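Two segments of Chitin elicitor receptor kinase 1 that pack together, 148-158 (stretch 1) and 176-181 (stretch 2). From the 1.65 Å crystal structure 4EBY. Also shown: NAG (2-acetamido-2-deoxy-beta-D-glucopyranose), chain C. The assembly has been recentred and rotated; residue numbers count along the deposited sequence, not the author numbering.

Stretch 1 (148-158) LRPEDSLSSIA
Stretch 2 (176-181) NFNSGN

Two turns and the start of a helix pack through apolar side chains and bridging waters, with no clear direct hydrogen bond between the stretches, burying 505 Å² in all. The chains run antiparallel in register: CA of Pro150 lies 4.1 Å from CA of Gly180, CA of Ser153 4.5 Å from CA of Asn178, and CA of Leu154 5.0 Å from CA of Phe177. Stretch 1 forms a type I turn from Arg149 to Asp152 (Pro150 phi/psi -57/-27, Glu151 -81/-13), closed by Asp152 N to Arg149 O, 2.9 Å, and braced by Arg149 N to Asp152 OD2, 2.8 Å. Ser153 (-145/170, chi1 p) then caps the helix from Leu154 onward, its OG accepting from Ser156 N at 3.1 Å, while Ser153 N donates to Ser156 OG at 2.9 Å. Stretch 2 answers with a type I turn from Asn176 to Ser179 (Phe177 -69/-6, Asn178 -104/11), with Ser179 N to Asn176 O at 3.1 Å. Phe177 (chi1 -84°, chi2 -121°) is buried, pointing toward stretch 1. Leu154 (t, p) sets CD1 over one ring face, 3.7 Å from the ring centroid and 8° off the normal, a CH-pi contact; Ile157 (m, t) meets the ring edge, CD1 to Phe177 CD1 3.8 Å. Leu148 (m, t), also buried, spreads its methyls against backbone: CD2 is 3.7 Å from Phe177 O, CD1 3.7 Å from Asn181 O. Gly180, at positive phi (75/13), suits the close approach: its CA is 3.7 Å from Arg149 C, and an ideal CB would sit a tight 3.4 Å from Pro150 CA. Water supplies the polar link. Water 1 lies 2.9 Å from Arg149 O, 2.8 Å from Phe177 O and 2.8 Å from Gly180 N, whose hydrogen it accepts; water 2 lies 2.9 Å from Pro150 O and 2.7 Å from Asn178 O.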

# COMPACT_ATOMS: atom_id res chain seq x y z
N LEU A 148 8.52 -2.95 3.88
CA LEU A 148 9.73 -3.78 3.84
C LEU A 148 9.58 -5.03 4.68
O LEU A 148 9.01 -5.00 5.78
CB LEU A 148 10.93 -2.98 4.35
CG LEU A 148 11.42 -1.84 3.46
CD1 LEU A 148 12.54 -1.06 4.17
CD2 LEU A 148 11.90 -2.35 2.09
N ARG A 149 10.12 -6.13 4.16
CA ARG A 149 10.19 -7.40 4.89
C ARG A 149 11.64 -7.84 5.02
O ARG A 149 12.50 -7.35 4.28
CB ARG A 149 9.37 -8.46 4.19
CG ARG A 149 7.87 -8.21 4.35
CD ARG A 149 7.03 -9.31 3.71
NE ARG A 149 7.52 -10.60 4.14
CZ ARG A 149 7.16 -11.19 5.27
NH1 ARG A 149 6.27 -10.63 6.07
NH2 ARG A 149 7.70 -12.36 5.60
N PRO A 150 11.92 -8.76 5.95
CA PRO A 150 13.31 -9.15 6.21
C PRO A 150 14.04 -9.68 4.98
O PRO A 150 15.26 -9.55 4.90
CB PRO A 150 13.16 -10.24 7.28
CG PRO A 150 11.92 -9.85 8.01
CD PRO A 150 10.99 -9.35 6.93
N GLU A 151 13.31 -10.24 4.03
CA GLU A 151 13.93 -10.80 2.84
C GLU A 151 14.27 -9.74 1.78
O GLU A 151 15.02 -10.02 0.85
CB GLU A 151 13.08 -11.92 2.23
CG GLU A 151 11.74 -11.49 1.66
CD GLU A 151 10.61 -11.51 2.67
OE1 GLU A 151 10.86 -11.61 3.89
OE2 GLU A 151 9.44 -11.42 2.23
N ASP A 152 13.74 -8.53 1.94
CA ASP A 152 14.03 -7.45 0.98
C ASP A 152 15.38 -6.80 1.19
O ASP A 152 15.88 -6.73 2.31
CB ASP A 152 12.98 -6.34 1.10
CG ASP A 152 11.61 -6.78 0.65
OD1 ASP A 152 11.49 -7.37 -0.43
OD2 ASP A 152 10.64 -6.51 1.40
N SER A 153 15.96 -6.29 0.10
CA SER A 153 17.15 -5.46 0.16
C SER A 153 17.07 -4.40 -0.94
O SER A 153 16.21 -4.48 -1.83
CB SER A 153 18.43 -6.30 0.02
OG SER A 153 18.43 -6.97 -1.23
N LEU A 154 17.97 -3.42 -0.90
CA LEU A 154 17.98 -2.43 -1.96
C LEU A 154 18.21 -3.10 -3.31
O LEU A 154 17.49 -2.84 -4.27
CB LEU A 154 19.04 -1.36 -1.71
CG LEU A 154 19.11 -0.28 -2.78
CD1 LEU A 154 17.78 0.48 -2.87
CD2 LEU A 154 20.26 0.66 -2.48
N SER A 155 19.21 -3.97 -3.39
CA SER A 155 19.48 -4.67 -4.65
C SER A 155 18.32 -5.54 -5.11
O SER A 155 18.00 -5.55 -6.30
CB SER A 155 20.78 -5.50 -4.57
OG SER A 155 20.85 -6.22 -3.36
N SER A 156 17.66 -6.26 -4.20
CA SER A 156 16.54 -7.11 -4.61
C SER A 156 15.33 -6.31 -5.08
O SER A 156 14.65 -6.70 -6.03
CB SER A 156 16.13 -8.09 -3.50
OG SER A 156 15.43 -7.44 -2.46
N ILE A 157 15.06 -5.18 -4.44
CA ILE A 157 13.95 -4.34 -4.87
C ILE A 157 14.28 -3.63 -6.19
O ILE A 157 13.43 -3.45 -7.05
CB ILE A 157 13.52 -3.33 -3.77
CG1 ILE A 157 12.87 -4.09 -2.61
CG2 ILE A 157 12.51 -2.31 -4.34
CD1 ILE A 157 12.75 -3.28 -1.33
N ALA A 158 15.54 -3.24 -6.35
CA ALA A 158 15.98 -2.62 -7.60
C ALA A 158 15.79 -3.60 -8.76
O ALA A 158 15.32 -3.23 -9.83
CB ALA A 158 17.43 -2.21 -7.50
N ASN A 176 17.42 2.45 5.23
CA ASN A 176 18.08 1.17 4.97
C ASN A 176 17.05 0.16 4.44
O ASN A 176 16.15 -0.28 5.17
CB ASN A 176 18.68 0.66 6.27
CG ASN A 176 19.26 -0.74 6.14
OD1 ASN A 176 19.44 -1.26 5.04
ND2 ASN A 176 19.55 -1.35 7.29
N PHE A 177 17.16 -0.17 3.15
CA PHE A 177 16.18 -1.05 2.50
C PHE A 177 16.25 -2.49 3.01
O PHE A 177 15.42 -3.33 2.62
CB PHE A 177 16.38 -1.05 0.98
CG PHE A 177 15.70 0.09 0.26
CD1 PHE A 177 14.75 -0.16 -0.71
CD2 PHE A 177 16.05 1.41 0.53
CE1 PHE A 177 14.15 0.88 -1.40
CE2 PHE A 177 15.44 2.46 -0.15
CZ PHE A 177 14.49 2.19 -1.12
N ASN A 178 17.23 -2.78 3.85
CA ASN A 178 17.37 -4.11 4.44
C ASN A 178 16.91 -4.16 5.90
O ASN A 178 17.13 -5.15 6.59
CB ASN A 178 18.82 -4.59 4.33
CG ASN A 178 18.96 -6.07 4.63
OD1 ASN A 178 18.15 -6.89 4.20
ND2 ASN A 178 20.00 -6.42 5.38
N SER A 179 16.24 -3.11 6.37
CA SER A 179 15.89 -3.04 7.78
C SER A 179 14.71 -3.93 8.15
O SER A 179 14.50 -4.21 9.32
CB SER A 179 15.60 -1.60 8.23
OG SER A 179 14.50 -1.07 7.52
N GLY A 180 13.93 -4.35 7.15
CA GLY A 180 12.85 -5.29 7.37
C GLY A 180 11.62 -4.71 8.04
O GLY A 180 10.75 -5.45 8.50
N ASN A 181 11.54 -3.39 8.11
CA ASN A 181 10.35 -2.75 8.67
C ASN A 181 10.08 -1.36 8.10
O ASN A 181 10.94 -0.77 7.44
CB ASN A 181 10.38 -2.75 10.20
CG ASN A 181 11.57 -2.03 10.76
OD1 ASN A 181 11.75 -0.83 10.53
ND2 ASN A 181 12.40 -2.75 11.51
C1 NAG C . 4.07 -6.93 9.46
C2 NAG C . 4.12 -8.31 8.79
C3 NAG C . 4.29 -9.42 9.84
C4 NAG C . 5.39 -9.11 10.84
C5 NAG C . 5.30 -7.67 11.33
C6 NAG C . 6.47 -7.29 12.23
C7 NAG C . 2.85 -8.94 6.78
C8 NAG C . 1.51 -9.28 6.18
N2 NAG C . 2.89 -8.53 8.06
O3 NAG C . 4.53 -10.67 9.22
O4 NAG C . 5.25 -9.98 11.95
O5 NAG C . 5.27 -6.79 10.22
O6 NAG C . 7.67 -7.41 11.49
O7 NAG C . 3.87 -9.03 6.09
O HOH W 1 14.05 -4.95 4.39
O HOH W 2 16.33 -7.75 6.85